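Putative uncharacterized protein (Ustilago maydis, PDB 4GNX) probably serves as the small OB-fold subunit of the heterotrimeric replication protein A complex, which binds single-stranded DNA. Local coordinates at residues 22-27 and 60-65. Numbering follows the deposited sequence.
Sequences RIVGKV and FVEVTG
Residues 22-27 and 60-65, on antiparallel strands 20-31 and 60-68, pair within the curled sheet of the OB fold. Two hydrogen-bonded pairs hold the backbones together: Ile23 with Val63, where Val63 N reaches Ile23 O at 2.8 Å, and Gly25 with Val61, whose Gly25 N to Val61 O bond measures 3.1 Å. One face carries Arg22, Val24, Lys26, Phe60, Glu62 and Thr64, and polar groups dominate one end of it. Arg22 CG is anti to the backbone N (chi1 -173°) and the chain bends at chi3, so that NE and NH2 grip Thr64 OG1 side-on, each at 3.0 Å and in the guanidinium plane. Glu62, its chain extended beyond CG, holds its carboxylate parallel to the guanidinium but displaced out of that plane, with OE1 3.4 Å from Arg22 CD. No N-H points at OE1, 3.6 Å from Arg22 NE, so this salt bridge is one of charge alone. Val24 CG2 rests 3.9 Å from Glu62 CG. At the far end Lys26 CG, placed by chi1 (-150°), makes a CH-pi contact over one face of the Phe60 ring, 3.8 Å from the centroid and offset toward the rim; the bend at chi2 turns the rest of the chain away. The other face presents Ile23, Val61 and Val63 to Met37 and Thr39 of strand 34-39 and to Phe74, Ala76 and Ile79 of strand 73-81. A neighbouring subunit fixes the polar cluster: its Glu60 forms a salt bridge with Arg22 NH1, its Tyr90 OH hydrogen-bonds to Glu62 OE1, and its Tyr117, packed on Val24, hydrogen-bonds through OH to Glu62 OE2.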
loop_
_atom_site.group_PDB
_atom_site.type_symbol
_atom_site.label_atom_id
_atom_site.label_comp_id
_atom_site.label_asym_id
_atom_site.label_seq_id
_atom_site.Cartn_x
_atom_site.Cartn_y
_atom_site.Cartn_z
ATOM N N ARG A 22 -8.513 19.324 -17.390
ATOM C CA ARG A 22 -9.108 19.177 -16.083
ATOM C C ARG A 22 -8.045 19.560 -15.083
ATOM O O ARG A 22 -6.907 19.130 -15.208
ATOM C CB ARG A 22 -9.520 17.736 -15.895
ATOM C CG ARG A 22 -10.317 17.483 -14.638
ATOM C CD ARG A 22 -11.185 16.235 -14.812
ATOM N NE ARG A 22 -12.368 16.529 -15.620
ATOM C CZ ARG A 22 -13.176 15.608 -16.122
ATOM N NH1 ARG A 22 -12.929 14.333 -15.897
ATOM N NH2 ARG A 22 -14.228 15.961 -16.857
ATOM N N ILE A 23 -8.394 20.385 -14.104
ATOM C CA ILE A 23 -7.396 20.880 -13.141
ATOM C C ILE A 23 -8.000 21.078 -11.746
ATOM O O ILE A 23 -9.152 21.532 -11.618
ATOM C CB ILE A 23 -6.663 22.145 -13.661
ATOM C CG1 ILE A 23 -5.742 22.714 -12.601
ATOM C CG2 ILE A 23 -7.632 23.247 -14.009
ATOM C CD1 ILE A 23 -4.525 23.422 -13.162
ATOM N N VAL A 24 -7.221 20.721 -10.720
ATOM C CA VAL A 24 -7.655 20.803 -9.327
ATOM C C VAL A 24 -6.838 21.824 -8.558
ATOM O O VAL A 24 -5.623 21.901 -8.697
ATOM C CB VAL A 24 -7.507 19.453 -8.591
ATOM C CG1 VAL A 24 -8.065 19.555 -7.176
ATOM C CG2 VAL A 24 -8.233 18.335 -9.328
ATOM N N GLY A 25 -7.492 22.596 -7.714
ATOM C CA GLY A 25 -6.760 23.561 -6.930
ATOM C C GLY A 25 -7.535 24.113 -5.774
ATOM O O GLY A 25 -8.753 23.947 -5.702
ATOM N N LYS A 26 -6.800 24.745 -4.869
ATOM C CA LYS A 26 -7.339 25.415 -3.694
ATOM C C LYS A 26 -7.730 26.828 -4.099
ATOM O O LYS A 26 -6.965 27.532 -4.751
ATOM C CB LYS A 26 -6.272 25.477 -2.597
ATOM C CG LYS A 26 -6.775 25.459 -1.161
ATOM C CD LYS A 26 -7.126 26.836 -0.643
ATOM C CE LYS A 26 -7.142 26.853 0.872
ATOM N NZ LYS A 26 -7.631 28.175 1.382
ATOM N N VAL A 27 -8.938 27.231 -3.726
ATOM C CA VAL A 27 -9.454 28.555 -4.065
ATOM C C VAL A 27 -8.742 29.611 -3.238
ATOM O O VAL A 27 -8.768 29.578 -2.005
ATOM C CB VAL A 27 -10.978 28.655 -3.852
ATOM C CG1 VAL A 27 -11.471 30.060 -4.151
ATOM C CG2 VAL A 27 -11.696 27.652 -4.741
ATOM N N PHE A 60 -11.514 23.438 -2.188
ATOM C CA PHE A 60 -10.860 22.897 -3.363
ATOM C C PHE A 60 -11.874 22.638 -4.420
ATOM O O PHE A 60 -12.997 22.253 -4.137
ATOM C CB PHE A 60 -10.131 21.613 -3.065
ATOM C CG PHE A 60 -9.038 21.758 -2.058
ATOM C CD1 PHE A 60 -9.324 21.802 -0.691
ATOM C CD2 PHE A 60 -7.716 21.822 -2.466
ATOM C CE1 PHE A 60 -8.316 21.914 0.247
ATOM C CE2 PHE A 60 -6.700 21.923 -1.530
ATOM C CZ PHE A 60 -7.002 21.975 -0.173
ATOM N N VAL A 61 -11.452 22.822 -5.657
ATOM C CA VAL A 61 -12.368 22.736 -6.764
ATOM C C VAL A 61 -11.746 21.966 -7.933
ATOM O O VAL A 61 -10.520 21.964 -8.086
ATOM C CB VAL A 61 -12.761 24.158 -7.162
ATOM C CG1 VAL A 61 -11.591 24.860 -7.833
ATOM C CG2 VAL A 61 -13.983 24.138 -8.047
ATOM N N GLU A 62 -12.569 21.275 -8.723
ATOM C CA GLU A 62 -12.074 20.639 -9.967
ATOM C C GLU A 62 -12.740 21.270 -11.164
ATOM O O GLU A 62 -13.959 21.188 -11.316
ATOM C CB GLU A 62 -12.289 19.114 -10.002
ATOM C CG GLU A 62 -11.640 18.445 -11.213
ATOM C CD GLU A 62 -12.084 16.997 -11.431
ATOM O OE1 GLU A 62 -13.113 16.768 -12.120
ATOM O OE2 GLU A 62 -11.401 16.058 -10.937
ATOM N N VAL A 63 -11.937 21.893 -12.020
ATOM C CA VAL A 63 -12.499 22.575 -13.195
ATOM C C VAL A 63 -12.244 21.796 -14.453
ATOM O O VAL A 63 -11.108 21.376 -14.689
ATOM C CB VAL A 63 -11.873 23.952 -13.422
ATOM C CG1 VAL A 63 -12.412 24.543 -14.712
ATOM C CG2 VAL A 63 -12.125 24.841 -12.221
ATOM N N THR A 64 -13.286 21.595 -15.246
ATOM C CA THR A 64 -13.078 21.163 -16.610
ATOM C C THR A 64 -13.182 22.427 -17.434
ATOM O O THR A 64 -14.193 23.139 -17.383
ATOM C CB THR A 64 -14.077 20.079 -17.084
ATOM O OG1 THR A 64 -13.990 18.923 -16.240
ATOM C CG2 THR A 64 -13.743 19.627 -18.470
ATOM N N GLY A 65 -12.122 22.731 -18.171
ATOM C CA GLY A 65 -12.102 23.970 -18.926
ATOM C C GLY A 65 -11.208 23.925 -20.128
ATOM O O GLY A 65 -10.434 22.987 -20.307
#